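Local coordinates for protein glucosamine kinase (PDB 6HWJ) that catalyses the ATP-dependent, magnesium-requiring phosphorylation of D-glucosamine to D-glucosamine 6-phosphate and, to a lesser extent, also acts on glucose, at residues G44-G48 / T59-R64; V9-P14 / V29-L35; V84-A88 / A106-T110; S146-Q150 / Q177-L181. All blocks are in the same frame, centred on the assembly; numbering follows the deposited sequence.

Overall arrangement
Interaction 1 is the buried member of the set: a hairpin of strands 45-51 and 57-65 held by regular backbone hydrogen bonds. Interaction 2 packs helix 5-11 and the following turn against the chain entering strand 34-42 of the same antiparallel sheet; the two touch through L62 and V9 and through G48 and L35. Interaction 1 also touches interaction 4, through T59 and L181. Interactions 3 and 4, both partly buried, involve the second, six-stranded sheet and helices 79-88 and 148-157. Interaction 3 is apolar and has no hydrogen bond across it, interaction 2 adds a bridging water to apolar packing, and interaction 4 combines a water, a glutamine bond and leucine packing beside the metal site.

Interaction 1. Residues G44-G48 / T59-R64; sequences GHAVG and TVPLVR
The antiparallel beta hairpin of strands 45-51 and 57-65 brings A46 opposite L62 and G48 opposite V60 in hydrogen-bonded pairs, with the short segment axes 155° apart in direction. Each pair is doubly bonded: L62 N reaches A46 O at 2.8 Å and A46 N returns to L62 O at 3.0 Å, while G48 N and V60 O, and V60 N and G48 O, are linked in the same way. A fifth bond, from R64 N to G44 O (2.9 Å), lies in the carbonyl plane at the end away from the hairpin's turn. P61, which has no N-H, falls opposite V47 in a non-hydrogen-bonded pair, and so costs no bond here.

On the face of H45, V47 and V63, H45 and V63 lie side by side. V63 CG2, anti to its own nitrogen, sits 4.2 Å from the H45 ring centroid, an off-centre CH-pi contact; T79 bonds to H45 ND1 and H82 stacks on the ring. V47 CG1 meets T59 CG2 at 4.0 Å. On the other face L62 CD1 packs directly on the backbone at G48 CA (3.9 Å). The paired backbone polar atoms are thus satisfied within a buried, largely apolar setting.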
loop_
_atom_site.group_PDB
_atom_site.type_symbol
_atom_site.label_atom_id
_atom_site.label_comp_id
_atom_site.label_asym_id
_atom_site.label_seq_id
_atom_site.Cartn_x
_atom_site.Cartn_y
_atom_site.Cartn_z
ATOM N N GLY A 44 -16.990 -26.027 12.887
ATOM C CA GLY A 44 -17.992 -25.033 12.559
ATOM C C GLY A 44 -17.472 -23.738 11.984
ATOM O O GLY A 44 -18.257 -22.786 11.848
ATOM N N HIS A 45 -16.189 -23.654 11.659
ATOM C CA HIS A 45 -15.591 -22.454 11.105
ATOM C C HIS A 45 -15.288 -22.630 9.626
ATOM O O HIS A 45 -14.966 -23.732 9.167
ATOM C CB HIS A 45 -14.283 -22.089 11.864
ATOM C CG HIS A 45 -14.518 -21.740 13.299
ATOM N ND1 HIS A 45 -14.806 -20.459 13.722
ATOM C CD2 HIS A 45 -14.524 -22.514 14.410
ATOM C CE1 HIS A 45 -14.975 -20.460 15.031
ATOM N NE2 HIS A 45 -14.812 -21.691 15.473
ATOM N N ALA A 46 -15.389 -21.532 8.876
ATOM C CA ALA A 46 -15.106 -21.603 7.453
ATOM C C ALA A 46 -14.826 -20.220 6.882
ATOM O O ALA A 46 -15.094 -19.196 7.517
ATOM C CB ALA A 46 -16.261 -22.255 6.691
ATOM N N VAL A 47 -14.255 -20.214 5.678
ATOM C CA VAL A 47 -14.109 -19.013 4.870
ATOM C C VAL A 47 -14.939 -19.215 3.617
ATOM O O VAL A 47 -14.716 -20.174 2.864
ATOM C CB VAL A 47 -12.658 -18.724 4.507
ATOM C CG1 VAL A 47 -12.573 -17.353 3.790
ATOM C CG2 VAL A 47 -11.750 -18.722 5.742
ATOM N N GLY A 48 -15.911 -18.339 3.406
ATOM C CA GLY A 48 -16.788 -18.420 2.265
ATOM C C GLY A 48 -16.461 -17.308 1.283
ATOM O O GLY A 48 -16.082 -16.208 1.688
ATOM N N THR A 59 -15.629 -11.926 0.601
ATOM C CA THR A 59 -14.970 -12.866 1.506
ATOM C C THR A 59 -15.710 -12.806 2.828
ATOM O O THR A 59 -15.841 -11.726 3.409
ATOM C CB THR A 59 -13.500 -12.524 1.729
ATOM O OG1 THR A 59 -12.821 -12.504 0.475
ATOM C CG2 THR A 59 -12.824 -13.548 2.668
ATOM N N VAL A 60 -16.174 -13.955 3.306
ATOM C CA VAL A 60 -16.943 -13.968 4.544
ATOM C C VAL A 60 -16.377 -15.011 5.493
ATOM O O VAL A 60 -16.447 -16.211 5.183
ATOM C CB VAL A 60 -18.433 -14.248 4.276
ATOM C CG1 VAL A 60 -19.210 -14.030 5.567
ATOM C CG2 VAL A 60 -18.967 -13.350 3.156
ATOM N N PRO A 61 -15.821 -14.615 6.647
ATOM C CA PRO A 61 -15.523 -15.607 7.678
ATOM C C PRO A 61 -16.821 -16.068 8.305
ATOM O O PRO A 61 -17.636 -15.252 8.742
ATOM C CB PRO A 61 -14.636 -14.840 8.676
ATOM C CG PRO A 61 -15.126 -13.426 8.569
ATOM C CD PRO A 61 -15.551 -13.237 7.112
ATOM N N LEU A 62 -17.023 -17.379 8.334
ATOM C CA LEU A 62 -18.296 -17.946 8.722
ATOM C C LEU A 62 -18.154 -18.834 9.949
ATOM O O LEU A 62 -17.138 -19.517 10.148
ATOM C CB LEU A 62 -18.906 -18.771 7.578
ATOM C CG LEU A 62 -19.313 -17.956 6.355
ATOM C CD1 LEU A 62 -19.421 -18.895 5.158
ATOM C CD2 LEU A 62 -20.627 -17.222 6.583
ATOM N N VAL A 63 -19.207 -18.841 10.750
ATOM C CA VAL A 63 -19.294 -19.730 11.909
ATOM C C VAL A 63 -20.718 -20.250 12.005
ATOM O O VAL A 63 -21.689 -19.485 11.908
ATOM C CB VAL A 63 -18.869 -19.014 13.205
ATOM C CG1 VAL A 63 -19.870 -17.932 13.559
ATOM C CG2 VAL A 63 -18.717 -20.024 14.346
ATOM N N ARG A 64 -20.855 -21.553 12.178
ATOM C CA ARG A 64 -22.170 -22.110 12.448
ATOM C C ARG A 64 -22.554 -21.787 13.888
ATOM O O ARG A 64 -21.759 -21.955 14.808
ATOM C CB ARG A 64 -22.175 -23.609 12.177
ATOM C CG ARG A 64 -22.123 -23.941 10.671
ATOM C CD ARG A 64 -22.037 -25.437 10.401
ATOM N NE ARG A 64 -21.885 -25.750 8.980
ATOM C CZ ARG A 64 -22.710 -26.524 8.286
ATOM N NH1 ARG A 64 -23.775 -27.085 8.868
ATOM N NH2 ARG A 64 -22.479 -26.738 7.003
#

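Interaction 2. Residues V9-P14 / V29-L35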
loop_
_atom_site.group_PDB
_atom_site.type_symbol
_atom_site.label_atom_id
_atom_site.label_comp_id
_atom_site.label_asym_id
_atom_site.label_seq_id
_atom_site.Cartn_x
_atom_site.Cartn_y
_atom_site.Cartn_z
ATOM N N VAL A 9 -25.905 -20.705 3.580
ATOM C CA VAL A 9 -25.642 -19.362 3.070
ATOM C C VAL A 9 -26.809 -18.890 2.211
ATOM O O VAL A 9 -27.233 -17.732 2.294
ATOM C CB VAL A 9 -24.310 -19.334 2.300
ATOM C CG1 VAL A 9 -24.094 -17.990 1.639
ATOM C CG2 VAL A 9 -23.143 -19.633 3.248
ATOM N N ALA A 10 -27.360 -19.783 1.380
ATOM C CA ALA A 10 -28.508 -19.405 0.564
ATOM C C ALA A 10 -29.697 -19.005 1.427
ATOM O O ALA A 10 -30.484 -18.144 1.029
ATOM C CB ALA A 10 -28.903 -20.563 -0.362
ATOM N N ALA A 11 -29.836 -19.603 2.615
ATOM C CA ALA A 11 -30.974 -19.311 3.474
ATOM C C ALA A 11 -30.691 -18.181 4.446
ATOM O O ALA A 11 -31.593 -17.786 5.192
ATOM C CB ALA A 11 -31.390 -20.563 4.260
ATOM N N ALA A 12 -29.456 -17.669 4.473
ATOM C CA ALA A 12 -29.098 -16.672 5.467
ATOM C C ALA A 12 -29.513 -15.278 5.010
ATOM O O ALA A 12 -29.653 -14.990 3.814
ATOM C CB ALA A 12 -27.602 -16.709 5.747
ATOM N N ASP A 13 -29.700 -14.403 5.984
ATOM C CA ASP A 13 -29.972 -13.006 5.689
ATOM C C ASP A 13 -28.824 -12.433 4.867
ATOM O O ASP A 13 -27.648 -12.698 5.169
ATOM C CB ASP A 13 -30.162 -12.222 6.992
ATOM C CG ASP A 13 -30.596 -10.801 6.765
ATOM O OD1 ASP A 13 -29.838 -10.025 6.180
ATOM O OD2 ASP A 13 -31.709 -10.447 7.193
ATOM N N PRO A 14 -29.118 -11.672 3.807
ATOM C CA PRO A 14 -28.028 -11.153 2.958
ATOM C C PRO A 14 -27.024 -10.292 3.703
ATOM O O PRO A 14 -25.887 -10.131 3.216
ATOM C CB PRO A 14 -28.769 -10.337 1.890
ATOM C CG PRO A 14 -30.121 -10.947 1.819
ATOM C CD PRO A 14 -30.449 -11.400 3.223
ATOM N N VAL A 29 -28.269 -5.472 1.375
ATOM C CA VAL A 29 -27.628 -6.344 0.392
ATOM C C VAL A 29 -28.697 -7.196 -0.278
ATOM O O VAL A 29 -29.495 -7.855 0.426
ATOM C CB VAL A 29 -26.567 -7.233 1.075
ATOM C CG1 VAL A 29 -25.991 -8.230 0.076
ATOM C CG2 VAL A 29 -25.472 -6.375 1.687
ATOM N N PRO A 30 -28.771 -7.231 -1.612
ATOM C CA PRO A 30 -29.850 -7.980 -2.259
ATOM C C PRO A 30 -29.588 -9.474 -2.205
ATOM O O PRO A 30 -28.469 -9.949 -2.436
ATOM C CB PRO A 30 -29.837 -7.454 -3.702
ATOM C CG PRO A 30 -28.422 -7.037 -3.928
ATOM C CD PRO A 30 -27.870 -6.583 -2.585
ATOM N N GLY A 31 -30.638 -10.214 -1.876
ATOM C CA GLY A 31 -30.567 -11.651 -1.784
ATOM C C GLY A 31 -31.308 -12.310 -2.924
ATOM O O GLY A 31 -31.922 -11.642 -3.767
ATOM N N PRO A 32 -31.281 -13.646 -2.966
ATOM C CA PRO A 32 -30.596 -14.476 -1.966
ATOM C C PRO A 32 -29.105 -14.556 -2.229
ATOM O O PRO A 32 -28.674 -14.272 -3.349
ATOM C CB PRO A 32 -31.260 -15.842 -2.139
ATOM C CG PRO A 32 -31.579 -15.894 -3.609
ATOM C CD PRO A 32 -31.903 -14.463 -4.026
ATOM N N LEU A 33 -28.332 -14.917 -1.202
ATOM C CA LEU A 33 -26.911 -15.137 -1.347
ATOM C C LEU A 33 -26.640 -16.494 -1.997
ATOM O O LEU A 33 -27.451 -17.412 -1.931
ATOM C CB LEU A 33 -26.218 -15.095 0.015
ATOM C CG LEU A 33 -26.399 -13.863 0.903
ATOM C CD1 LEU A 33 -25.573 -14.038 2.194
ATOM C CD2 LEU A 33 -25.965 -12.595 0.174
ATOM N N ARG A 34 -25.473 -16.608 -2.617
ATOM C CA ARG A 34 -25.021 -17.867 -3.194
ATOM C C ARG A 34 -23.572 -18.108 -2.796
ATOM O O ARG A 34 -22.724 -17.221 -2.940
ATOM C CB ARG A 34 -25.149 -17.863 -4.723
ATOM C CG ARG A 34 -24.931 -19.233 -5.357
ATOM C CD ARG A 34 -25.005 -19.169 -6.878
ATOM N NE ARG A 34 -23.871 -18.444 -7.445
ATOM C CZ ARG A 34 -23.732 -18.157 -8.734
ATOM N NH1 ARG A 34 -22.661 -17.497 -9.155
ATOM N NH2 ARG A 34 -24.662 -18.529 -9.605
ATOM N N LEU A 35 -23.287 -19.306 -2.316
ATOM C CA LEU A 35 -21.941 -19.680 -1.919
ATOM C C LEU A 35 -21.185 -20.189 -3.144
ATOM O O LEU A 35 -21.568 -21.199 -3.741
ATOM C CB LEU A 35 -21.989 -20.734 -0.821
ATOM C CG LEU A 35 -20.670 -21.176 -0.198
ATOM C CD1 LEU A 35 -19.937 -19.976 0.417
ATOM C CD2 LEU A 35 -20.933 -22.244 0.866
HETATM O O HOH W 1 -29.872 -15.496 1.072
#
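One water bridges the C-terminal end of helix 5-11 and the residues after it to L33: it donates to A10 O (2.7 Å) and to A12 O, and accepts from L33 N (2.8 Å). No direct hydrogen bond crosses between 9-14 and 29-35, so this water is the polar link. It is supplemented by a CA-H...O contact of 3.4 Å from A10 CA to L33 O.

The apolar part has two centres. V9 crosses L33 and L35 at about right angles: V9 CG1, anti to the backbone nitrogen (chi1 174°), lies 3.9 Å from L33 CB, and V9 CB meets L35 CB. The second centre is P14. Its CB presses against V29 O at 3.0 Å, a tight approach, and its CG lies 3.7 Å from G31 CA, ring against bare backbone. L33 CD2 comes within 3.8 Å of P14 CA. The G31-P32 peptide is cis, part of the turn leading into L33.

V50 of strand 45-51 also touches V9, L33 and L35. The whole is a helix end and its following turn packed against the run-in to strand 34-42 of an antiparallel sheet, in the N-terminal part of the fold.

Interaction 3. Residues V84-A88 / A106-T110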
loop_
_atom_site.group_PDB
_atom_site.type_symbol
_atom_site.label_atom_id
_atom_site.label_comp_id
_atom_site.label_asym_id
_atom_site.label_seq_id
_atom_site.Cartn_x
_atom_site.Cartn_y
_atom_site.Cartn_z
ATOM N N VAL A 84 -5.451 -19.385 11.375
ATOM C CA VAL A 84 -4.047 -19.485 11.759
ATOM C C VAL A 84 -3.663 -20.942 11.999
ATOM O O VAL A 84 -2.596 -21.390 11.577
ATOM C CB VAL A 84 -3.775 -18.618 12.990
ATOM C CG1 VAL A 84 -2.356 -18.828 13.485
ATOM C CG2 VAL A 84 -4.018 -17.145 12.634
ATOM N N ALA A 85 -4.548 -21.718 12.629
ATOM C CA ALA A 85 -4.242 -23.124 12.877
ATOM C C ALA A 85 -4.108 -23.893 11.570
ATOM O O ALA A 85 -3.221 -24.743 11.435
ATOM C CB ALA A 85 -5.324 -23.750 13.775
ATOM N N ALA A 86 -4.965 -23.595 10.584
ATOM C CA ALA A 86 -4.853 -24.261 9.296
ATOM C C ALA A 86 -3.534 -23.934 8.603
ATOM O O ALA A 86 -3.049 -24.727 7.793
ATOM C CB ALA A 86 -6.016 -23.872 8.380
ATOM N N LEU A 87 -2.939 -22.784 8.908
ATOM C CA LEU A 87 -1.624 -22.464 8.350
ATOM C C LEU A 87 -0.538 -23.326 8.976
ATOM O O LEU A 87 0.244 -23.967 8.269
ATOM C CB LEU A 87 -1.308 -20.987 8.571
ATOM C CG LEU A 87 -2.210 -19.994 7.840
ATOM C CD1 LEU A 87 -1.839 -18.577 8.247
ATOM C CD2 LEU A 87 -2.097 -20.187 6.366
ATOM N N ALA A 88 -0.469 -23.347 10.308
ATOM C CA ALA A 88 0.562 -24.127 10.979
ATOM C C ALA A 88 0.453 -25.603 10.621
ATOM O O ALA A 88 1.465 -26.257 10.350
ATOM C CB ALA A 88 0.463 -23.928 12.489
ATOM N N ALA A 106 4.744 -19.247 11.299
ATOM C CA ALA A 106 3.346 -19.493 11.608
ATOM C C ALA A 106 3.254 -20.481 12.771
ATOM O O ALA A 106 3.978 -21.476 12.819
ATOM C CB ALA A 106 2.612 -20.032 10.380
ATOM N N ALA A 107 2.383 -20.188 13.725
ATOM C CA ALA A 107 2.140 -21.064 14.865
ATOM C C ALA A 107 0.661 -21.013 15.211
ATOM O O ALA A 107 0.014 -19.972 15.035
ATOM C CB ALA A 107 2.970 -20.654 16.093
ATOM N N PRO A 108 0.097 -22.128 15.706
ATOM C CA PRO A 108 -1.341 -22.176 16.015
ATOM C C PRO A 108 -1.686 -21.419 17.296
ATOM O O PRO A 108 -2.203 -21.986 18.267
ATOM C CB PRO A 108 -1.597 -23.688 16.136
ATOM C CG PRO A 108 -0.279 -24.236 16.695
ATOM C CD PRO A 108 0.798 -23.393 16.044
ATOM N N VAL A 109 -1.413 -20.109 17.301
ATOM C CA VAL A 109 -1.723 -19.298 18.485
ATOM C C VAL A 109 -3.229 -19.088 18.599
ATOM O O VAL A 109 -3.993 -19.224 17.625
ATOM C CB VAL A 109 -0.977 -17.951 18.449
ATOM C CG1 VAL A 109 0.536 -18.181 18.496
ATOM C CG2 VAL A 109 -1.372 -17.134 17.217
ATOM N N THR A 110 -3.661 -18.735 19.810
ATOM C CA THR A 110 -5.076 -18.700 20.159
ATOM C C THR A 110 -5.397 -17.398 20.872
ATOM O O THR A 110 -4.516 -16.722 21.391
ATOM C CB THR A 110 -5.468 -19.881 21.074
ATOM O OG1 THR A 110 -4.606 -19.894 22.214
ATOM C CG2 THR A 110 -5.331 -21.206 20.341
#
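The flat peptide joining A107 to P108, the centre of an inverse gamma turn, presents one face to helix 79-88: A88 CB stands over P108 N at 3.7 Å, close to the plane normal, and is 3.6 Å from P108 CD. At the rim of the same group V84 CG1 approaches A107 O at 3.1 Å, roughly beyond the oxygen and somewhat to the side on which A88 stands. Farther round the pyrrolidine ring, P108 CB meets A85 CB at 4.4 Å.

The turn is closed by the bond from V109 N to A107 O at 2.7 Å. It lies in the loop between strands 98-102 and 112-115, the two outermost strands of the six-stranded antiparallel sheet, and it leans on the last turn of helix 79-88. A107 O is therefore held by the turn's own N-H while a methyl of V84 crowds it from the helix.

No hydrogen bond spans the two segments, and the helix supplies apolar groups: two alanine methyls, V84 and L87. L87 CB faces A106 CB, both turned toward the partner segment. W167 of strand 166-172 touches V84, A106 and V109, and V184 of strand 179-186 touches V84 and L87, placing the contact against the sheet. A88 is poorly ordered, with high B factors, so its distances are less certain. V84 CG1, anti to its nitrogen (chi1 174°), also reaches V109 CG2 at 4.2 Å.

Interaction 4. Residues S146-Q150 / Q177-L181; sequences SPAAQ and QPVLL
The side chain of Q150 leaves its helix with CG anti to the carbonyl carbon (chi1 -71°) and then bends at chi2 (68°), a shape that turns its amide toward P178. L180 answers from the other segment with CG anti to its backbone nitrogen (chi1 170°), which carries its two methyls up to the first turn of the helix.

Q150 NE2 donates to P178 O at 3.0 Å. The bond is bent, and the acceptor is tilted out of the amide plane while the donor is tilted from the carbonyl plane. The same NE2 stands over the face of the P178 pyrrolidine ring, 3.3 Å from P178 CD, and Q150 CG packs on Q177 CG at 3.7 Å, the aliphatic parts of the two glutamines crossing obliquely.

Here the start of helix 148-157 is laid against L180 of strand 179-186 and the two residues leading into that strand, which runs on to A186, itself inferred to contact ATP; this is consistent with a place on the nucleotide-binding side of the kinase. P147 is at the N-cap position. S146 OG accepts from A148 N, forming an ST turn, and also hydrogen-bonds D319, a ligand of the second magnesium ion, so the turn is coupled to the metal site.

L180 splits its methyls between two alanines: CD2 lies 3.9 Å from A148 CB, and CD1 lies 4.0 Å from A149 CB. A water donates to S146 O at 2.8 Å and accepts from L180 N at 2.9 Å, joining the residue before the N-cap to the strand backbone.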
loop_
_atom_site.group_PDB
_atom_site.type_symbol
_atom_site.label_atom_id
_atom_site.label_comp_id
_atom_site.label_asym_id
_atom_site.label_seq_id
_atom_site.Cartn_x
_atom_site.Cartn_y
_atom_site.Cartn_z
ATOM N N SER A 146 -6.565 -6.628 -5.380
ATOM C CA SER A 146 -5.370 -6.267 -4.653
ATOM C C SER A 146 -4.249 -7.250 -4.965
ATOM O O SER A 146 -4.473 -8.474 -4.938
ATOM C CB SER A 146 -5.629 -6.259 -3.141
ATOM O OG SER A 146 -4.407 -6.103 -2.494
ATOM N N PRO A 147 -3.036 -6.775 -5.246
ATOM C CA PRO A 147 -1.902 -7.693 -5.406
ATOM C C PRO A 147 -1.164 -8.019 -4.114
ATOM O O PRO A 147 -0.080 -8.613 -4.189
ATOM C CB PRO A 147 -0.992 -6.909 -6.349
ATOM C CG PRO A 147 -1.168 -5.483 -5.863
ATOM C CD PRO A 147 -2.651 -5.379 -5.515
ATOM N N ALA A 148 -1.695 -7.622 -2.958
ATOM C CA ALA A 148 -0.928 -7.735 -1.717
ATOM C C ALA A 148 -0.408 -9.153 -1.481
ATOM O O ALA A 148 0.699 -9.337 -0.977
ATOM C CB ALA A 148 -1.777 -7.268 -0.533
ATOM N N ALA A 149 -1.189 -10.173 -1.845
ATOM C CA ALA A 149 -0.736 -11.545 -1.642
ATOM C C ALA A 149 0.471 -11.873 -2.523
ATOM O O ALA A 149 1.392 -12.590 -2.096
ATOM C CB ALA A 149 -1.864 -12.531 -1.947
ATOM N N GLN A 150 0.473 -11.387 -3.757
ATOM C CA GLN A 150 1.608 -11.639 -4.646
ATOM C C GLN A 150 2.836 -10.855 -4.198
ATOM O O GLN A 150 3.961 -11.341 -4.311
ATOM C CB GLN A 150 1.246 -11.289 -6.085
ATOM C CG GLN A 150 0.266 -12.259 -6.729
ATOM C CD GLN A 150 -1.118 -12.203 -6.109
ATOM O OE1 GLN A 150 -1.655 -11.124 -5.858
ATOM N NE2 GLN A 150 -1.701 -13.374 -5.851
ATOM N N GLN A 177 -3.918 -13.334 -11.311
ATOM C CA GLN A 177 -3.319 -13.407 -9.990
ATOM C C GLN A 177 -4.290 -14.056 -9.006
ATOM O O GLN A 177 -5.486 -13.756 -9.029
ATOM C CB GLN A 177 -2.951 -12.007 -9.478
ATOM C CG GLN A 177 -1.574 -11.524 -9.890
ATOM C CD GLN A 177 -1.427 -11.399 -11.393
ATOM O OE1 GLN A 177 -1.165 -12.383 -12.088
ATOM N NE2 GLN A 177 -1.589 -10.180 -11.904
ATOM N N PRO A 178 -3.820 -14.957 -8.154
ATOM C CA PRO A 178 -4.683 -15.441 -7.070
ATOM C C PRO A 178 -5.295 -14.272 -6.312
ATOM O O PRO A 178 -4.645 -13.256 -6.071
ATOM C CB PRO A 178 -3.728 -16.258 -6.196
ATOM C CG PRO A 178 -2.695 -16.755 -7.163
ATOM C CD PRO A 178 -2.512 -15.644 -8.167
ATOM N N VAL A 179 -6.568 -14.409 -5.993
ATOM C CA VAL A 179 -7.344 -13.364 -5.341
ATOM C C VAL A 179 -7.133 -13.475 -3.836
ATOM O O VAL A 179 -7.362 -14.534 -3.252
ATOM C CB VAL A 179 -8.841 -13.501 -5.693
ATOM C CG1 VAL A 179 -9.691 -12.556 -4.848
ATOM C CG2 VAL A 179 -9.055 -13.248 -7.181
ATOM N N LEU A 180 -6.728 -12.378 -3.212
ATOM C CA LEU A 180 -6.465 -12.369 -1.781
ATOM C C LEU A 180 -7.764 -12.445 -0.999
ATOM O O LEU A 180 -8.678 -11.641 -1.210
ATOM C CB LEU A 180 -5.711 -11.105 -1.392
ATOM C CG LEU A 180 -5.549 -10.810 0.104
ATOM C CD1 LEU A 180 -4.681 -11.854 0.794
ATOM C CD2 LEU A 180 -4.947 -9.434 0.319
ATOM N N LEU A 181 -7.826 -13.401 -0.072
ATOM C CA LEU A 181 -8.957 -13.538 0.832
ATOM C C LEU A 181 -8.585 -13.208 2.267
ATOM O O LEU A 181 -9.422 -12.646 2.986
ATOM C CB LEU A 181 -9.507 -14.960 0.780
ATOM C CG LEU A 181 -9.889 -15.511 -0.595
ATOM C CD1 LEU A 181 -10.457 -16.935 -0.448
ATOM C CD2 LEU A 181 -10.871 -14.606 -1.298
HETATM O O HOH W 2 -6.835 -9.929 -4.790
#